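Local coordinates for chitosanase (Gynuella sunshinyii YC6258, PDB 6X2Q), which probably hydrolyses chitosan as a family 46 glycoside hydrolase, and binds a chitotetraose, a chain of four glucosamine units, at residues M53-Q58 with V114-F119; R179-F184 with K216-G221. One frame throughout, in Å; residues are numbered along the deposited sequence.

Contact 1: residues M53-Q58 with V114-F119; sequences MLEVIQ and VDELYF. With GCS (2-amino-2-deoxy-beta-D-glucopyranose), chain B.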
ATOM      1  N   MET A  53       1.356   4.172  11.754  1.00 32.76           N
ATOM      2  CA  MET A  53       2.675   4.122  12.422  1.00 38.05           C
ATOM      3  C   MET A  53       2.437   3.956  13.928  1.00 36.07           C
ATOM      4  O   MET A  53       3.155   3.211  14.549  1.00 35.00           O
ATOM      5  CB  MET A  53       3.492   5.380  12.160  1.00 38.51           C
ATOM      6  CG  MET A  53       4.633   5.530  13.100  1.00 39.17           C
ATOM      7  SD  MET A  53       5.672   6.913  12.729  1.00 42.77           S
ATOM      8  CE  MET A  53       6.452   6.365  11.230  1.00 31.78           C
ATOM      9  N   LEU A  54       1.410   4.611  14.450  1.00 33.41           N
ATOM     10  CA  LEU A  54       1.041   4.532  15.873  1.00 38.18           C
ATOM     11  C   LEU A  54       0.636   3.100  16.221  1.00 38.90           C
ATOM     12  O   LEU A  54       1.104   2.618  17.203  1.00 38.42           O
ATOM     13  CB  LEU A  54      -0.101   5.501  16.168  1.00 31.25           C
ATOM     14  CG  LEU A  54      -0.707   5.345  17.555  1.00 39.43           C
ATOM     15  CD1 LEU A  54       0.254   5.829  18.615  1.00 38.84           C
ATOM     16  CD2 LEU A  54      -2.018   6.067  17.677  1.00 34.16           C
ATOM     17  N   GLU A  55      -0.202   2.473  15.413  1.00 34.20           N
ATOM     18  CA  GLU A  55      -0.634   1.126  15.730  1.00 37.43           C
ATOM     19  C   GLU A  55       0.547   0.164  15.800  1.00 37.36           C
ATOM     20  O   GLU A  55       0.606  -0.681  16.699  1.00 33.29           O
ATOM     21  CB  GLU A  55      -1.661   0.647  14.720  1.00 35.39           C
ATOM     22  CG  GLU A  55      -2.267  -0.649  15.155  1.00 42.38           C
ATOM     23  CD  GLU A  55      -3.106  -1.277  14.089  1.00 43.80           C
ATOM     24  OE1 GLU A  55      -3.469  -2.456  14.260  1.00 47.30           O
ATOM     25  OE2 GLU A  55      -3.398  -0.595  13.085  1.00 42.27           O
ATOM     26  N   VAL A  56       1.506   0.290  14.877  1.00 33.22           N
ATOM     27  CA  VAL A  56       2.667  -0.595  14.892  1.00 30.55           C
ATOM     28  C   VAL A  56       3.419  -0.451  16.214  1.00 39.57           C
ATOM     29  O   VAL A  56       3.707  -1.441  16.906  1.00 33.04           O
ATOM     30  CB  VAL A  56       3.576  -0.303  13.684  1.00 28.91           C
ATOM     31  CG1 VAL A  56       4.906  -1.016  13.821  1.00 29.85           C
ATOM     32  CG2 VAL A  56       2.888  -0.694  12.361  1.00 32.47           C
ATOM     33  N   ILE A  57       3.720   0.792  16.601  1.00 38.38           N
ATOM     34  CA  ILE A  57       4.515   1.007  17.800  1.00 34.31           C
ATOM     35  C   ILE A  57       3.722   0.615  19.035  1.00 35.80           C
ATOM     36  O   ILE A  57       4.263  -0.014  19.947  1.00 33.68           O
ATOM     37  CB  ILE A  57       5.029   2.460  17.842  1.00 37.06           C
ATOM     38  CG1 ILE A  57       6.035   2.653  16.702  1.00 34.68           C
ATOM     39  CG2 ILE A  57       5.688   2.819  19.207  1.00 29.83           C
ATOM     40  CD1 ILE A  57       6.409   4.101  16.411  1.00 34.91           C
ATOM     41  N   GLN A  58       2.416   0.907  19.059  1.00 37.91           N
ATOM     42  CA  GLN A  58       1.602   0.488  20.199  1.00 37.65           C
ATOM     43  C   GLN A  58       1.588  -1.029  20.342  1.00 40.43           C
ATOM     44  O   GLN A  58       1.812  -1.564  21.436  1.00 35.64           O
ATOM     45  CB  GLN A  58       0.177   1.030  20.081  1.00 38.49           C
ATOM     46  CG  GLN A  58       0.060   2.450  20.597  1.00 40.21           C
ATOM     47  CD  GLN A  58      -1.342   3.030  20.487  1.00 47.08           C
ATOM     48  OE1 GLN A  58      -2.158   2.591  19.666  1.00 45.94           O
ATOM     49  NE2 GLN A  58      -1.622   4.044  21.310  1.00 49.39           N
ATOM     50  N   VAL A 114      -0.002  -4.898   8.404  1.00 25.00           N
ATOM     51  CA  VAL A 114      -0.274  -4.969   6.974  1.00 29.99           C
ATOM     52  C   VAL A 114      -1.431  -5.913   6.704  1.00 32.87           C
ATOM     53  O   VAL A 114      -2.384  -5.566   5.996  1.00 27.67           O
ATOM     54  CB  VAL A 114       0.977  -5.406   6.197  1.00 33.74           C
ATOM     55  CG1 VAL A 114       0.603  -5.696   4.748  1.00 32.43           C
ATOM     56  CG2 VAL A 114       2.031  -4.315   6.240  1.00 30.39           C
ATOM     57  N   ASP A 115      -1.380  -7.113   7.300  1.00 33.54           N
ATOM     58  CA  ASP A 115      -2.455  -8.077   7.094  1.00 31.25           C
ATOM     59  C   ASP A 115      -3.792  -7.537   7.594  1.00 34.86           C
ATOM     60  O   ASP A 115      -4.817  -7.673   6.910  1.00 31.79           O
ATOM     61  CB  ASP A 115      -2.128  -9.401   7.791  1.00 39.15           C
ATOM     62  CG  ASP A 115      -2.989 -10.547   7.273  1.00 43.88           C
ATOM     63  OD1 ASP A 115      -2.806 -10.947   6.094  1.00 47.17           O
ATOM     64  OD2 ASP A 115      -3.871 -11.012   8.029  1.00 45.84           O
ATOM     65  N   GLU A 116      -3.801  -6.922   8.786  1.00 30.24           N
ATOM     66  CA  GLU A 116      -5.050  -6.426   9.357  1.00 35.15           C
ATOM     67  C   GLU A 116      -5.580  -5.203   8.607  1.00 34.33           C
ATOM     68  O   GLU A 116      -6.787  -5.100   8.361  1.00 29.55           O
ATOM     69  CB  GLU A 116      -4.863  -6.090  10.841  1.00 37.65           C
ATOM     70  CG  GLU A 116      -6.177  -5.744  11.564  1.00 44.90           C
ATOM     71  CD  GLU A 116      -6.066  -4.609  12.612  1.00 54.00           C
ATOM     72  OE1 GLU A 116      -6.902  -4.592  13.547  1.00 57.46           O
ATOM     73  OE2 GLU A 116      -5.177  -3.729  12.494  1.00 49.01           O
ATOM     74  N   LEU A 117      -4.713  -4.242   8.273  1.00 32.00           N
ATOM     75  CA  LEU A 117      -5.248  -3.022   7.671  1.00 32.41           C
ATOM     76  C   LEU A 117      -5.415  -3.127   6.154  1.00 33.60           C
ATOM     77  O   LEU A 117      -6.349  -2.541   5.593  1.00 35.57           O
ATOM     78  CB  LEU A 117      -4.354  -1.819   7.997  1.00 34.32           C
ATOM     79  CG  LEU A 117      -4.262  -1.324   9.443  1.00 38.60           C
ATOM     80  CD1 LEU A 117      -3.373  -0.105   9.497  1.00 36.88           C
ATOM     81  CD2 LEU A 117      -5.637  -1.008  10.054  1.00 35.54           C
ATOM     82  N   TYR A 118      -4.535  -3.849   5.467  1.00 29.53           N
ATOM     83  CA  TYR A 118      -4.468  -3.726   4.013  1.00 29.15           C
ATOM     84  C   TYR A 118      -4.795  -5.019   3.283  1.00 29.46           C
ATOM     85  O   TYR A 118      -5.694  -5.022   2.433  1.00 30.30           O
ATOM     86  CB  TYR A 118      -3.081  -3.196   3.608  1.00 25.05           C
ATOM     87  CG  TYR A 118      -2.856  -1.838   4.231  1.00 33.50           C
ATOM     88  CD1 TYR A 118      -3.789  -0.817   4.058  1.00 28.33           C
ATOM     89  CD2 TYR A 118      -1.758  -1.593   5.048  1.00 35.31           C
ATOM     90  CE1 TYR A 118      -3.622   0.406   4.656  1.00 34.54           C
ATOM     91  CE2 TYR A 118      -1.579  -0.354   5.645  1.00 35.31           C
ATOM     92  CZ  TYR A 118      -2.517   0.634   5.445  1.00 33.92           C
ATOM     93  OH  TYR A 118      -2.358   1.846   6.044  1.00 34.26           O
ATOM     94  N   PHE A 119      -4.107  -6.124   3.588  1.00 27.13           N
ATOM     95  CA  PHE A 119      -4.289  -7.324   2.777  1.00 32.56           C
ATOM     96  C   PHE A 119      -5.673  -7.925   2.983  1.00 30.95           C
ATOM     97  O   PHE A 119      -6.394  -8.195   2.014  1.00 29.57           O
ATOM     98  CB  PHE A 119      -3.212  -8.363   3.079  1.00 36.72           C
ATOM     99  CG  PHE A 119      -3.326  -9.598   2.223  1.00 38.98           C
ATOM    100  CD1 PHE A 119      -2.991  -9.556   0.879  1.00 33.41           C
ATOM    101  CD2 PHE A 119      -3.813 -10.794   2.754  1.00 37.65           C
ATOM    102  CE1 PHE A 119      -3.114 -10.687   0.081  1.00 35.55           C
ATOM    103  CE2 PHE A 119      -3.939 -11.930   1.956  1.00 35.57           C
ATOM    104  CZ  PHE A 119      -3.588 -11.869   0.618  1.00 36.11           C
TER
HETATM  105  C1  GCS B   1      -0.922   5.626   3.160  1.00 39.40           C
HETATM  106  C2  GCS B   1      -1.200   5.376   4.628  1.00 42.52           C
HETATM  107  C3  GCS B   1      -2.655   5.050   4.802  1.00 40.20           C
HETATM  108  C4  GCS B   1      -3.547   6.178   4.309  1.00 35.13           C
HETATM  109  C5  GCS B   1      -2.943   6.617   2.971  1.00 43.75           C
HETATM  110  C6  GCS B   1      -3.553   7.826   2.317  1.00 36.44           C
HETATM  111  N2  GCS B   1      -0.368   4.397   5.226  1.00 29.72           N
HETATM  112  O1  GCS B   1       0.412   5.966   2.787  1.00 36.30           O
HETATM  113  O3  GCS B   1      -2.843   4.868   6.148  1.00 31.68           O
HETATM  114  O4  GCS B   1      -4.674   6.001   4.575  1.00 36.66           O
HETATM  115  O5  GCS B   1      -1.556   6.835   3.016  1.00 40.98           O
HETATM  116  O6  GCS B   1      -3.886   8.826   3.220  1.00 42.95           O
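Glu55 and Glu116 bring two carboxylates together, Glu55 OE1 lying 2.8 Å from Glu116 OE2 with the carboxylate planes turned 64° apart. Oxygens this close suggest that one acid holds a proton and shares it; otherwise two like charges would face each other. The second Glu55 oxygen rests on the isopropyl end of Leu117, with OE2 3.6 Å from CD1 and 3.8 Å from CG of that leucine, the two side chains running past each other in opposite directions. Glu55 reaches across to helix 104-129 because its CG lies anti to the backbone N (chi1 -171°) and the chain stays extended, whereas Glu116 bends at chi2 to meet it. With an alanine in place of Glu55, the Glu116 carboxylate would probably lose the oxygen it meets and be freer to turn, and the Leu117 methyls would lose the group resting on them. Arg59 makes a long, weak ion pair with Glu55 OE1. Behind this first shell, Leu117 CB sits 3.8 Å above the centre of the Tyr118 ring. Tyr118 OH lies 3.1 Å from O3 of the bound glucosamine; it is hydrogen-bonded to Asp52 OD1, which also bonds the sugar. A wider pi-type turn underlies this region: Val114 O accepts from both Tyr118 N and Phe119 N, from opposite faces of its carbonyl plane. This is a surface contact between two helices beside the glycan site. Helices 52-63 and 104-129 stand well apart here, yet Val56 packs on Phe106, Val109 and Val113 of the latter; Ile57 reaches Leu73 and Leu76 of helix 73-82, and Tyr118 lies against helix 134-147.

Contact 2: residues R179-F184 with K216-G221; sequences RWLKTF and KLLKQG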
ATOM      1  N   ARG A 179     -12.779  -5.874 -17.999  1.00 39.08           N
ATOM      2  CA  ARG A 179     -13.306  -4.535 -18.252  1.00 32.92           C
ATOM      3  C   ARG A 179     -13.380  -3.730 -16.955  1.00 34.25           C
ATOM      4  O   ARG A 179     -12.999  -2.550 -16.917  1.00 29.57           O
ATOM      5  CB  ARG A 179     -14.683  -4.631 -18.921  1.00 30.24           C
ATOM      6  CG  ARG A 179     -15.147  -3.326 -19.567  1.00 45.21           C
ATOM      7  CD  ARG A 179     -16.244  -3.549 -20.606  1.00 45.93           C
ATOM      8  NE  ARG A 179     -17.562  -3.415 -19.996  1.00 54.27           N
ATOM      9  CZ  ARG A 179     -18.169  -2.253 -19.776  1.00 54.61           C
ATOM     10  NH1 ARG A 179     -17.582  -1.125 -20.146  1.00 59.31           N
ATOM     11  NH2 ARG A 179     -19.367  -2.217 -19.195  1.00 53.06           N
ATOM     12  N   TRP A 180     -13.884  -4.352 -15.882  1.00 28.89           N
ATOM     13  CA  TRP A 180     -13.941  -3.672 -14.593  1.00 29.72           C
ATOM     14  C   TRP A 180     -12.548  -3.274 -14.136  1.00 28.75           C
ATOM     15  O   TRP A 180     -12.338  -2.152 -13.663  1.00 28.59           O
ATOM     16  CB  TRP A 180     -14.607  -4.566 -13.547  1.00 30.17           C
ATOM     17  CG  TRP A 180     -14.897  -3.859 -12.242  1.00 30.30           C
ATOM     18  CD1 TRP A 180     -16.106  -3.381 -11.825  1.00 33.69           C
ATOM     19  CD2 TRP A 180     -13.968  -3.578 -11.182  1.00 25.06           C
ATOM     20  NE1 TRP A 180     -15.983  -2.806 -10.580  1.00 32.16           N
ATOM     21  CE2 TRP A 180     -14.681  -2.907 -10.170  1.00 32.82           C
ATOM     22  CE3 TRP A 180     -12.599  -3.813 -10.999  1.00 30.28           C
ATOM     23  CZ2 TRP A 180     -14.071  -2.462  -8.989  1.00 32.53           C
ATOM     24  CZ3 TRP A 180     -11.993  -3.377  -9.824  1.00 28.52           C
ATOM     25  CH2 TRP A 180     -12.729  -2.702  -8.839  1.00 33.60           C
ATOM     26  N   LEU A 181     -11.581  -4.179 -14.300  1.00 27.30           N
ATOM     27  CA  LEU A 181     -10.216  -3.921 -13.860  1.00 33.37           C
ATOM     28  C   LEU A 181      -9.571  -2.812 -14.681  1.00 29.89           C
ATOM     29  O   LEU A 181      -8.852  -1.973 -14.134  1.00 26.54           O
ATOM     30  CB  LEU A 181      -9.378  -5.211 -13.931  1.00 26.20           C
ATOM     31  CG  LEU A 181      -7.903  -5.124 -13.485  1.00 26.48           C
ATOM     32  CD1 LEU A 181      -7.779  -4.490 -12.104  1.00 24.80           C
ATOM     33  CD2 LEU A 181      -7.172  -6.466 -13.534  1.00 25.39           C
ATOM     34  N   LYS A 182      -9.803  -2.792 -15.995  1.00 29.81           N
ATOM     35  CA  LYS A 182      -9.192  -1.752 -16.818  1.00 31.72           C
ATOM     36  C   LYS A 182      -9.725  -0.373 -16.434  1.00 32.95           C
ATOM     37  O   LYS A 182      -8.964   0.602 -16.328  1.00 30.51           O
ATOM     38  CB  LYS A 182      -9.446  -2.041 -18.293  1.00 36.14           C
ATOM     39  CG  LYS A 182      -8.472  -1.353 -19.236  1.00 40.66           C
ATOM     40  CD  LYS A 182      -9.141  -1.002 -20.538  1.00 48.02           C
ATOM     41  CE  LYS A 182      -8.390  -1.576 -21.747  1.00 55.03           C
ATOM     42  NZ  LYS A 182      -8.847  -0.919 -23.022  1.00 54.11           N
ATOM     43  N   THR A 183     -11.031  -0.291 -16.192  1.00 29.43           N
ATOM     44  CA  THR A 183     -11.635   0.943 -15.721  1.00 29.04           C
ATOM     45  C   THR A 183     -11.046   1.366 -14.374  1.00 31.49           C
ATOM     46  O   THR A 183     -10.740   2.549 -14.161  1.00 30.68           O
ATOM     47  CB  THR A 183     -13.147   0.742 -15.626  1.00 29.43           C
ATOM     48  OG1 THR A 183     -13.648   0.307 -16.899  1.00 36.59           O
ATOM     49  CG2 THR A 183     -13.838   2.018 -15.235  1.00 33.34           C
ATOM     50  N   PHE A 184     -10.865   0.409 -13.456  1.00 28.89           N
ATOM     51  CA  PHE A 184     -10.301   0.738 -12.145  1.00 28.18           C
ATOM     52  C   PHE A 184      -8.897   1.310 -12.286  1.00 24.48           C
ATOM     53  O   PHE A 184      -8.545   2.284 -11.624  1.00 30.61           O
ATOM     54  CB  PHE A 184     -10.278  -0.505 -11.244  1.00 28.33           C
ATOM     55  CG  PHE A 184      -9.610  -0.266  -9.895  1.00 32.58           C
ATOM     56  CD1 PHE A 184     -10.319   0.303  -8.839  1.00 24.60           C
ATOM     57  CD2 PHE A 184      -8.271  -0.589  -9.697  1.00 26.89           C
ATOM     58  CE1 PHE A 184      -9.713   0.518  -7.613  1.00 29.11           C
ATOM     59  CE2 PHE A 184      -7.664  -0.379  -8.474  1.00 28.17           C
ATOM     60  CZ  PHE A 184      -8.381   0.179  -7.430  1.00 27.37           C
ATOM     61  N   LYS A 216       0.027  -3.020 -17.959  1.00 30.04           N
ATOM     62  CA  LYS A 216       0.831  -3.820 -18.875  1.00 32.58           C
ATOM     63  C   LYS A 216       0.559  -5.315 -18.666  1.00 41.22           C
ATOM     64  O   LYS A 216       0.295  -6.053 -19.630  1.00 33.92           O
ATOM     65  CB  LYS A 216       2.310  -3.468 -18.682  1.00 29.16           C
ATOM     66  CG  LYS A 216       3.299  -4.214 -19.585  1.00 41.77           C
ATOM     67  CD  LYS A 216       4.748  -4.154 -19.041  1.00 47.87           C
ATOM     68  CE  LYS A 216       5.028  -5.238 -17.961  1.00 48.97           C
ATOM     69  NZ  LYS A 216       6.494  -5.383 -17.628  1.00 43.39           N
ATOM     70  N   LEU A 217       0.571  -5.769 -17.401  1.00 33.56           N
ATOM     71  CA  LEU A 217       0.226  -7.158 -17.105  1.00 36.20           C
ATOM     72  C   LEU A 217      -1.174  -7.492 -17.602  1.00 36.61           C
ATOM     73  O   LEU A 217      -1.410  -8.584 -18.131  1.00 34.37           O
ATOM     74  CB  LEU A 217       0.334  -7.441 -15.599  1.00 28.88           C
ATOM     75  CG  LEU A 217       1.708  -7.224 -14.957  1.00 37.97           C
ATOM     76  CD1 LEU A 217       1.697  -7.581 -13.485  1.00 35.77           C
ATOM     77  CD2 LEU A 217       2.775  -8.024 -15.691  1.00 40.78           C
ATOM     78  N   LEU A 218      -2.120  -6.566 -17.437  1.00 32.19           N
ATOM     79  CA  LEU A 218      -3.470  -6.834 -17.912  1.00 36.12           C
ATOM     80  C   LEU A 218      -3.501  -6.948 -19.433  1.00 38.70           C
ATOM     81  O   LEU A 218      -4.122  -7.867 -19.975  1.00 42.36           O
ATOM     82  CB  LEU A 218      -4.433  -5.754 -17.420  1.00 32.69           C
ATOM     83  CG  LEU A 218      -5.867  -5.852 -17.955  1.00 37.80           C
ATOM     84  CD1 LEU A 218      -6.493  -7.214 -17.606  1.00 38.71           C
ATOM     85  CD2 LEU A 218      -6.717  -4.718 -17.398  1.00 32.53           C
ATOM     86  N   LYS A 219      -2.799  -6.050 -20.139  1.00 35.83           N
ATOM     87  CA  LYS A 219      -2.828  -6.095 -21.602  1.00 38.27           C
ATOM     88  C   LYS A 219      -2.099  -7.311 -22.165  1.00 37.26           C
ATOM     89  O   LYS A 219      -2.415  -7.762 -23.271  1.00 37.50           O
ATOM     90  CB  LYS A 219      -2.229  -4.818 -22.194  1.00 36.79           C
ATOM     91  CG  LYS A 219      -3.282  -3.787 -22.565  1.00 41.53           C
ATOM     92  CD  LYS A 219      -2.848  -2.399 -22.173  1.00 43.88           C
ATOM     93  CE  LYS A 219      -1.773  -1.883 -23.103  1.00 47.63           C
ATOM     94  NZ  LYS A 219      -1.688  -0.384 -23.006  1.00 54.53           N
ATOM     95  N   GLN A 220      -1.106  -7.831 -21.456  1.00 38.16           N
ATOM     96  CA  GLN A 220      -0.414  -9.032 -21.894  1.00 39.89           C
ATOM     97  C   GLN A 220      -1.123 -10.312 -21.469  1.00 40.73           C
ATOM     98  O   GLN A 220      -0.588 -11.405 -21.679  1.00 43.24           O
ATOM     99  CB  GLN A 220       1.015  -9.031 -21.366  1.00 38.99           C
ATOM    100  CG  GLN A 220       1.843  -7.902 -21.918  1.00 42.02           C
ATOM    101  CD  GLN A 220       3.190  -7.827 -21.263  1.00 44.87           C
ATOM    102  OE1 GLN A 220       3.355  -8.244 -20.114  1.00 52.76           O
ATOM    103  NE2 GLN A 220       4.168  -7.291 -21.977  1.00 47.54           N
ATOM    104  N   GLY A 221      -2.309 -10.202 -20.880  1.00 38.23           N
ATOM    105  CA  GLY A 221      -3.049 -11.381 -20.492  1.00 42.31           C
ATOM    106  C   GLY A 221      -2.524 -12.109 -19.273  1.00 42.67           C
ATOM    107  O   GLY A 221      -2.968 -13.230 -19.005  1.00 37.19           O
TER
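With chi1 near 180° (-179° and 175°), Leu181 and Leu218 swing their CG atoms opposite the backbone nitrogens, which sends each isobutyl group off its own helix toward the other. There they slide past one another in opposite directions: Leu181 CG is 4.1 Å from Leu218 CD2, and Leu181 CD2 is 4.2 Å from Leu218 CD1. The same CD2 methyl of Leu218 also lies against the backbone of the facing helix, 3.9 Å from Lys182 N, and is as far (3.9 Å) from Lys182 CB. Lys182 thus offers its root, while the rest of its chain bends at chi2 and chi3. Within segment 179-184, Thr183 OG1 donates to Arg179 O at 2.9 Å, 30° out of the carbonyl plane; Thr183 N reaches that oxygen from the opposite face, so two bonds grip it. On the other side, helix 209-219 ends just beyond Leu218 in a Schellman motif, with Gly221 as its C-prime residue at positive phi: Gly221 N bonds Leu218 O, and the backbone N of the next residue bonds Leu217 O. Both leucines also touch Leu135 of helix 134-147, making the contact one edge of a three-helix junction. The segments bury 139 Å² in all, and no hydrogen bond passes between them, so helix 177-193 and the last turn of helix 209-219 meet here by apolar packing, without a directional bond.

Overall arrangement
Contacts 1 and 2 follow one another along the chain and lie on opposite sides of its centre, 29 Å apart between their own centres and about 11 Å at their nearest atoms, so they do not touch. Contact 1 borders the sugar-binding cleft: it contains Tyr118 of the glycan pocket, and the side chain of Leu117 lies about 4 Å from another bound glucosamine. Contact 2 is plain helix packing farther out, its centre about 19 Å from the centre of the chain against about 11 Å for contact 1. Helix 134-147 links them, receiving Tyr118 from one and Leu181, Phe184 and Leu218 from the other, while its Ile145 belongs to the pocket.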